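Local coordinates for protein Exo-poly-alpha-D-galacturonosidase (Thermotoga maritima, PDB 3JUR) that probably hydrolyses the alpha-1,4 bonds of polygalacturonate in pectin, as a family 28 glycoside hydrolase expected to release galacturonate units from chain ends, at residues D[92-97]-D[140-145]; D[158-163]-D[187-192]. All coordinates share one frame; numbering follows the deposited sequence.

Contact 1 (D[92-97]-D[140-145]); sequences PDPERY and EHWWPW
Aromatic-proline packing between two loops on the flank of the parallel beta-helix makes this contact: segment 92-97 follows strand 87-90, whereas the loop segment 140-145 precedes helix 161-173. No direct hydrogen bond joins the segments. At the centre the indole of Trp142, chi1 -59°, reaches across from beside its own backbone N. Its CZ2 edge meets one face of Tyr97 in a T-shaped pair, planes at 81° and ring centroids 5.5 Å apart. The prolines suit their places as compact, apolar pyrrolidine rings. Trp142 CH2 meets the backbone CA of Pro94 at 3.8 Å, with Pro94 CB close by at 4.1 Å, while Pro94 CG touches Trp145 CH2 at 3.9 Å. Pro92 CB lies 3.9 Å from Trp142 NE1. The N-H of the buried Trp142 donates to a bridging water, 2.8 Å from NE1, which in turn donates to Tyr97 OH at 3.1 Å; Tyr97 OH is also hydrogen-bonded with Ile91 O, which helps fix the ring. An alanine in place of Trp142 would probably loosen the packing between the loops, losing the T-shaped pair, the contacts to both prolines and the N-H that donates to the water. His141 ND1 is hydrogen-bonded to Asp138 OD1, and Pro92 CG stands over the imidazole face, a CH-pi contact 4.1 Å from the centroid.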
loop_
_atom_site.group_PDB
_atom_site.type_symbol
_atom_site.label_atom_id
_atom_site.label_comp_id
_atom_site.label_asym_id
_atom_site.label_seq_id
_atom_site.Cartn_x
_atom_site.Cartn_y
_atom_site.Cartn_z
ATOM N N PRO D 92 53.671 -3.714 -16.439
ATOM C CA PRO D 92 52.721 -3.667 -17.547
ATOM C C PRO D 92 53.387 -3.547 -18.932
ATOM O O PRO D 92 53.032 -2.659 -19.715
ATOM C CB PRO D 92 51.906 -2.414 -17.228
ATOM C CG PRO D 92 52.907 -1.497 -16.580
ATOM C CD PRO D 92 53.849 -2.388 -15.814
ATOM N N ASP D 93 54.345 -4.428 -19.218
ATOM C CA ASP D 93 54.926 -4.553 -20.559
ATOM C C ASP D 93 54.464 -5.874 -21.175
ATOM O O ASP D 93 54.872 -6.943 -20.711
ATOM C CB ASP D 93 56.456 -4.493 -20.498
ATOM C CG ASP D 93 57.108 -4.422 -21.880
ATOM O OD1 ASP D 93 58.233 -3.901 -21.967
ATOM O OD2 ASP D 93 56.513 -4.879 -22.882
ATOM N N PRO D 94 53.615 -5.808 -22.227
ATOM C CA PRO D 94 53.017 -7.013 -22.823
ATOM C C PRO D 94 54.047 -8.075 -23.208
ATOM O O PRO D 94 53.782 -9.270 -23.073
ATOM C CB PRO D 94 52.308 -6.472 -24.069
ATOM C CG PRO D 94 51.997 -5.058 -23.727
ATOM C CD PRO D 94 53.184 -4.587 -22.935
ATOM N N GLU D 95 55.213 -7.625 -23.669
ATOM C CA GLU D 95 56.335 -8.500 -24.018
ATOM C C GLU D 95 56.640 -9.515 -22.910
ATOM O O GLU D 95 56.953 -10.675 -23.187
ATOM C CB GLU D 95 57.577 -7.656 -24.335
ATOM C CG GLU D 95 58.500 -8.253 -25.386
ATOM C CD GLU D 95 58.103 -7.888 -26.817
ATOM O OE1 GLU D 95 57.011 -8.300 -27.276
ATOM O OE2 GLU D 95 58.900 -7.196 -27.487
ATOM N N ARG D 96 56.514 -9.074 -21.658
ATOM C CA ARG D 96 56.746 -9.925 -20.483
ATOM C C ARG D 96 55.759 -11.079 -20.323
ATOM O O ARG D 96 56.010 -12.002 -19.552
ATOM C CB ARG D 96 56.780 -9.078 -19.208
ATOM C CG ARG D 96 58.006 -8.171 -19.123
ATOM C CD ARG D 96 57.949 -7.307 -17.885
ATOM N NE ARG D 96 59.090 -6.406 -17.799
ATOM C CZ ARG D 96 60.208 -6.658 -17.125
ATOM N NH1 ARG D 96 60.359 -7.797 -16.455
ATOM N NH2 ARG D 96 61.179 -5.758 -17.115
ATOM N N TYR D 97 54.655 -11.028 -21.066
ATOM C CA TYR D 97 53.553 -11.983 -20.921
ATOM C C TYR D 97 53.521 -12.978 -22.082
ATOM O O TYR D 97 52.502 -13.615 -22.364
ATOM C CB TYR D 97 52.225 -11.228 -20.741
ATOM C CG TYR D 97 52.255 -10.350 -19.510
ATOM C CD1 TYR D 97 51.724 -10.794 -18.301
ATOM C CD2 TYR D 97 52.860 -9.089 -19.541
ATOM C CE1 TYR D 97 51.781 -10.002 -17.161
ATOM C CE2 TYR D 97 52.919 -8.289 -18.404
ATOM C CZ TYR D 97 52.375 -8.752 -17.218
ATOM O OH TYR D 97 52.427 -7.970 -16.088
ATOM N N GLU D 140 47.046 4.447 -19.487
ATOM C CA GLU D 140 48.247 4.339 -20.320
ATOM C C GLU D 140 48.659 2.879 -20.531
ATOM O O GLU D 140 49.499 2.589 -21.386
ATOM C CB GLU D 140 49.415 5.121 -19.705
ATOM C CG GLU D 140 49.013 6.232 -18.727
ATOM C CD GLU D 140 48.575 7.510 -19.408
ATOM O OE1 GLU D 140 49.367 8.075 -20.190
ATOM O OE2 GLU D 140 47.441 7.962 -19.137
ATOM N N HIS D 141 48.070 1.965 -19.756
ATOM C CA HIS D 141 48.473 0.555 -19.773
ATOM C C HIS D 141 47.295 -0.420 -19.812
ATOM O O HIS D 141 46.399 -0.374 -18.954
ATOM C CB HIS D 141 49.406 0.251 -18.593
ATOM C CG HIS D 141 50.603 1.151 -18.529
ATOM N ND1 HIS D 141 50.606 2.337 -17.822
ATOM C CD2 HIS D 141 51.827 1.053 -19.102
ATOM C CE1 HIS D 141 51.785 2.922 -17.951
ATOM N NE2 HIS D 141 52.545 2.163 -18.722
ATOM N N TRP D 142 47.309 -1.298 -20.818
ATOM C CA TRP D 142 46.240 -2.282 -21.076
ATOM C C TRP D 142 44.878 -1.700 -21.496
ATOM O O TRP D 142 44.310 -2.129 -22.504
ATOM C CB TRP D 142 46.038 -3.238 -19.887
ATOM C CG TRP D 142 47.251 -4.041 -19.487
ATOM C CD1 TRP D 142 47.949 -3.932 -18.322
ATOM C CD2 TRP D 142 47.888 -5.084 -20.241
ATOM N NE1 TRP D 142 48.981 -4.836 -18.298
ATOM C CE2 TRP D 142 48.969 -5.557 -19.463
ATOM C CE3 TRP D 142 47.656 -5.659 -21.499
ATOM C CZ2 TRP D 142 49.818 -6.583 -19.899
ATOM C CZ3 TRP D 142 48.501 -6.680 -21.932
ATOM C CH2 TRP D 142 49.568 -7.130 -21.130
ATOM N N TRP D 143 44.350 -0.748 -20.721
ATOM C CA TRP D 143 42.981 -0.243 -20.937
ATOM C C TRP D 143 42.728 0.418 -22.302
ATOM O O TRP D 143 41.638 0.252 -22.859
ATOM C CB TRP D 143 42.519 0.695 -19.803
ATOM C CG TRP D 143 42.340 0.040 -18.452
ATOM C CD1 TRP D 143 42.329 -1.296 -18.177
ATOM C CD2 TRP D 143 42.112 0.706 -17.202
ATOM N NE1 TRP D 143 42.129 -1.506 -16.832
ATOM C CE2 TRP D 143 41.992 -0.294 -16.210
ATOM C CE3 TRP D 143 41.995 2.054 -16.824
ATOM C CZ2 TRP D 143 41.764 0.009 -14.861
ATOM C CZ3 TRP D 143 41.776 2.356 -15.482
ATOM C CH2 TRP D 143 41.658 1.333 -14.515
ATOM N N PRO D 144 43.715 1.167 -22.844
ATOM C CA PRO D 144 43.509 1.712 -24.190
ATOM C C PRO D 144 43.125 0.663 -25.243
ATOM O O PRO D 144 42.480 1.006 -26.238
ATOM C CB PRO D 144 44.864 2.331 -24.525
ATOM C CG PRO D 144 45.399 2.749 -23.214
ATOM C CD PRO D 144 44.937 1.716 -22.222
ATOM N N TRP D 145 43.492 -0.597 -25.017
ATOM C CA TRP D 145 43.185 -1.669 -25.968
ATOM C C TRP D 145 41.684 -1.911 -26.165
ATOM O O TRP D 145 41.276 -2.454 -27.194
ATOM C CB TRP D 145 43.904 -2.965 -25.577
ATOM C CG TRP D 145 45.399 -2.919 -25.779
ATOM C CD1 TRP D 145 46.164 -1.819 -26.081
ATOM C CD2 TRP D 145 46.313 -4.018 -25.660
ATOM N NE1 TRP D 145 47.492 -2.170 -26.170
ATOM C CE2 TRP D 145 47.614 -3.511 -25.917
ATOM C CE3 TRP D 145 46.162 -5.381 -25.365
ATOM C CZ2 TRP D 145 48.752 -4.323 -25.892
ATOM C CZ3 TRP D 145 47.301 -6.188 -25.343
ATOM C CH2 TRP D 145 48.577 -5.653 -25.601
HETATM O O HOH W 1 50.399 -5.676 -15.998
#

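Contact 2 (D[158-163]-D[187-192]); sequences PNQQED and YLRPSF
Arg189 NH2 donates to Gln160 OE1 at 3.0 Å along a nearly straight N-H line (168°), tying the turn leading into helix 161-173 to the loop that enters strand 193-196 of the beta-helix. The amide oxygen lies near the guanidinium plane, whereas the donor sits above the carbonyl plane. Gln160 puts CG between the backbone N and the carbonyl carbon (chi1 60°) and then runs extended, so its neutral amide oxygen reaches both the guanidinium and a water. That water donates to Gln160 OE1 and Tyr187 O and accepts from Arg189 N and NE. Arginine suits the site by serving many acceptors: NH1 also binds Pro236 O and Pro212 O, and NH2 Asn237 OD1. Asp163 suits its place by having two acceptor oxygens: OD1 takes the backbone N-H of Tyr187 at 3.0 Å, from above the carboxylate plane, and OD2 is hydrogen-bonded to His186 ND1. Asn159, ahead of the turn that leads into the helix, makes a capping bond: its OD1 accepts from Gln161 N through an in-plane lone pair. Farther out, Leu188 lays CD2 against Asp163 CB at 3.7 Å. Tyr187 provides a broad ring for Pro158, whose CB stands over its face in a CH-pi contact, 3.6 Å from the centroid and 17° off the normal.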
loop_
_atom_site.group_PDB
_atom_site.type_symbol
_atom_site.label_atom_id
_atom_site.label_comp_id
_atom_site.label_asym_id
_atom_site.label_seq_id
_atom_site.Cartn_x
_atom_site.Cartn_y
_atom_site.Cartn_z
ATOM N N PRO D 158 45.495 1.425 -32.394
ATOM C CA PRO D 158 44.860 0.102 -32.402
ATOM C C PRO D 158 43.961 -0.202 -31.201
ATOM O O PRO D 158 44.080 0.425 -30.145
ATOM C CB PRO D 158 46.052 -0.859 -32.393
ATOM C CG PRO D 158 47.238 -0.021 -31.999
ATOM C CD PRO D 158 46.956 1.319 -32.556
ATOM N N ASN D 159 43.070 -1.172 -31.391
ATOM C CA ASN D 159 42.239 -1.716 -30.322
ATOM C C ASN D 159 41.855 -3.170 -30.605
ATOM O O ASN D 159 42.239 -3.728 -31.642
ATOM C CB ASN D 159 41.006 -0.836 -30.071
ATOM C CG ASN D 159 40.144 -0.661 -31.303
ATOM O OD1 ASN D 159 39.566 -1.616 -31.814
ATOM N ND2 ASN D 159 40.043 0.572 -31.778
ATOM N N GLN D 160 41.096 -3.765 -29.684
ATOM C CA GLN D 160 40.749 -5.187 -29.715
ATOM C C GLN D 160 39.753 -5.602 -30.807
ATOM O O GLN D 160 39.678 -6.785 -31.148
ATOM C CB GLN D 160 40.200 -5.624 -28.346
ATOM C CG GLN D 160 38.948 -4.876 -27.903
ATOM C CD GLN D 160 38.364 -5.412 -26.611
ATOM O OE1 GLN D 160 39.050 -5.495 -25.586
ATOM N NE2 GLN D 160 37.082 -5.772 -26.649
ATOM N N GLN D 161 39.003 -4.639 -31.344
ATOM C CA GLN D 161 37.853 -4.920 -32.229
ATOM C C GLN D 161 38.091 -5.874 -33.411
ATOM O O GLN D 161 37.277 -6.770 -33.650
ATOM C CB GLN D 161 37.194 -3.617 -32.701
ATOM C CG GLN D 161 36.343 -2.949 -31.612
ATOM C CD GLN D 161 36.004 -1.502 -31.929
ATOM O OE1 GLN D 161 35.597 -1.173 -33.044
ATOM N NE2 GLN D 161 36.170 -0.629 -30.941
ATOM N N GLU D 162 39.190 -5.690 -34.139
ATOM C CA GLU D 162 39.509 -6.586 -35.254
ATOM C C GLU D 162 39.859 -8.000 -34.793
ATOM O O GLU D 162 39.426 -8.980 -35.399
ATOM C CB GLU D 162 40.619 -6.005 -36.145
ATOM C CG GLU D 162 40.182 -4.801 -36.965
ATOM C CD GLU D 162 38.940 -5.084 -37.794
ATOM O OE1 GLU D 162 39.074 -5.647 -38.904
ATOM O OE2 GLU D 162 37.828 -4.737 -37.336
ATOM N N ASP D 163 40.629 -8.096 -33.713
ATOM C CA ASP D 163 41.009 -9.387 -33.146
ATOM C C ASP D 163 39.824 -10.160 -32.565
ATOM O O ASP D 163 39.752 -11.380 -32.714
ATOM C CB ASP D 163 42.115 -9.206 -32.106
ATOM C CG ASP D 163 43.446 -8.841 -32.735
ATOM O OD1 ASP D 163 44.077 -7.862 -32.282
ATOM O OD2 ASP D 163 43.854 -9.525 -33.696
ATOM N N TYR D 187 45.699 -7.250 -29.872
ATOM C CA TYR D 187 45.292 -6.345 -28.797
ATOM C C TYR D 187 44.193 -6.897 -27.889
ATOM O O TYR D 187 43.233 -6.198 -27.545
ATOM C CB TYR D 187 44.951 -4.965 -29.383
ATOM C CG TYR D 187 46.125 -4.361 -30.128
ATOM C CD1 TYR D 187 47.038 -3.535 -29.475
ATOM C CD2 TYR D 187 46.342 -4.642 -31.483
ATOM C CE1 TYR D 187 48.133 -2.994 -30.154
ATOM C CE2 TYR D 187 47.429 -4.113 -32.163
ATOM C CZ TYR D 187 48.318 -3.289 -31.494
ATOM O OH TYR D 187 49.386 -2.756 -32.164
ATOM N N LEU D 188 44.363 -8.158 -27.496
ATOM C CA LEU D 188 43.465 -8.817 -26.554
ATOM C C LEU D 188 44.127 -8.911 -25.177
ATOM O O LEU D 188 45.093 -9.667 -24.994
ATOM C CB LEU D 188 43.078 -10.209 -27.067
ATOM C CG LEU D 188 42.490 -10.307 -28.486
ATOM C CD1 LEU D 188 42.367 -11.764 -28.914
ATOM C CD2 LEU D 188 41.136 -9.596 -28.580
ATOM N N ARG D 189 43.613 -8.128 -24.227
ATOM C CA ARG D 189 44.101 -8.125 -22.838
ATOM C C ARG D 189 43.960 -9.493 -22.166
ATOM O O ARG D 189 43.053 -10.255 -22.494
ATOM C CB ARG D 189 43.339 -7.100 -22.001
ATOM C CG ARG D 189 43.627 -5.645 -22.332
ATOM C CD ARG D 189 42.523 -4.780 -21.741
ATOM N NE ARG D 189 41.251 -4.967 -22.439
ATOM C CZ ARG D 189 40.050 -4.765 -21.895
ATOM N NH1 ARG D 189 39.928 -4.379 -20.627
ATOM N NH2 ARG D 189 38.962 -4.960 -22.624
ATOM N N PRO D 190 44.869 -9.812 -21.227
ATOM C CA PRO D 190 44.761 -11.055 -20.468
ATOM C C PRO D 190 43.924 -10.870 -19.194
ATOM O O PRO D 190 43.751 -9.736 -18.736
ATOM C CB PRO D 190 46.213 -11.349 -20.106
ATOM C CG PRO D 190 46.835 -9.997 -19.960
ATOM C CD PRO D 190 46.141 -9.107 -20.954
ATOM N N SER D 191 43.405 -11.969 -18.644
ATOM C CA SER D 191 42.791 -11.962 -17.311
ATOM C C SER D 191 43.865 -11.658 -16.257
ATOM O O SER D 191 45.064 -11.786 -16.532
ATOM C CB SER D 191 42.135 -13.311 -17.009
ATOM O OG SER D 191 40.988 -13.541 -17.815
ATOM N N PHE D 192 43.445 -11.239 -15.065
ATOM C CA PHE D 192 44.385 -11.004 -13.973
ATOM C C PHE D 192 44.807 -12.348 -13.355
ATOM O O PHE D 192 45.897 -12.841 -13.628
ATOM C CB PHE D 192 43.781 -10.063 -12.921
ATOM C CG PHE D 192 44.793 -9.425 -11.994
ATOM C CD1 PHE D 192 44.643 -8.093 -11.614
ATOM C CD2 PHE D 192 45.879 -10.144 -11.491
ATOM C CE1 PHE D 192 45.558 -7.488 -10.753
ATOM C CE2 PHE D 192 46.795 -9.551 -10.624
ATOM C CZ PHE D 192 46.637 -8.216 -10.258
HETATM O O HOH W 2 41.585 -6.142 -25.098
#

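Overall arrangement
Contacts 1 and 2 follow one another along the chain, the first closing before the second opens, and their centres lie about 10 Å apart on the same side of the chain's centre. They meet directly at 140-145: Trp145 O and Gln160 N are 2.8 Å apart, a probable backbone hydrogen bond, and Trp142 CZ3 packs on Pro190 CD at 3.5 Å. Trp145 also pairs edge-to-face with Tyr187, so the proline-aromatic packing of contact 1 continues into the more polar contact 2. Together they join the loops around 92-97, 140-145 and 187-192 to the turn leading into helix 161-173. No ligand atom lies among the contacting groups, and what the geometry supports is packing of loops against the beta-helix.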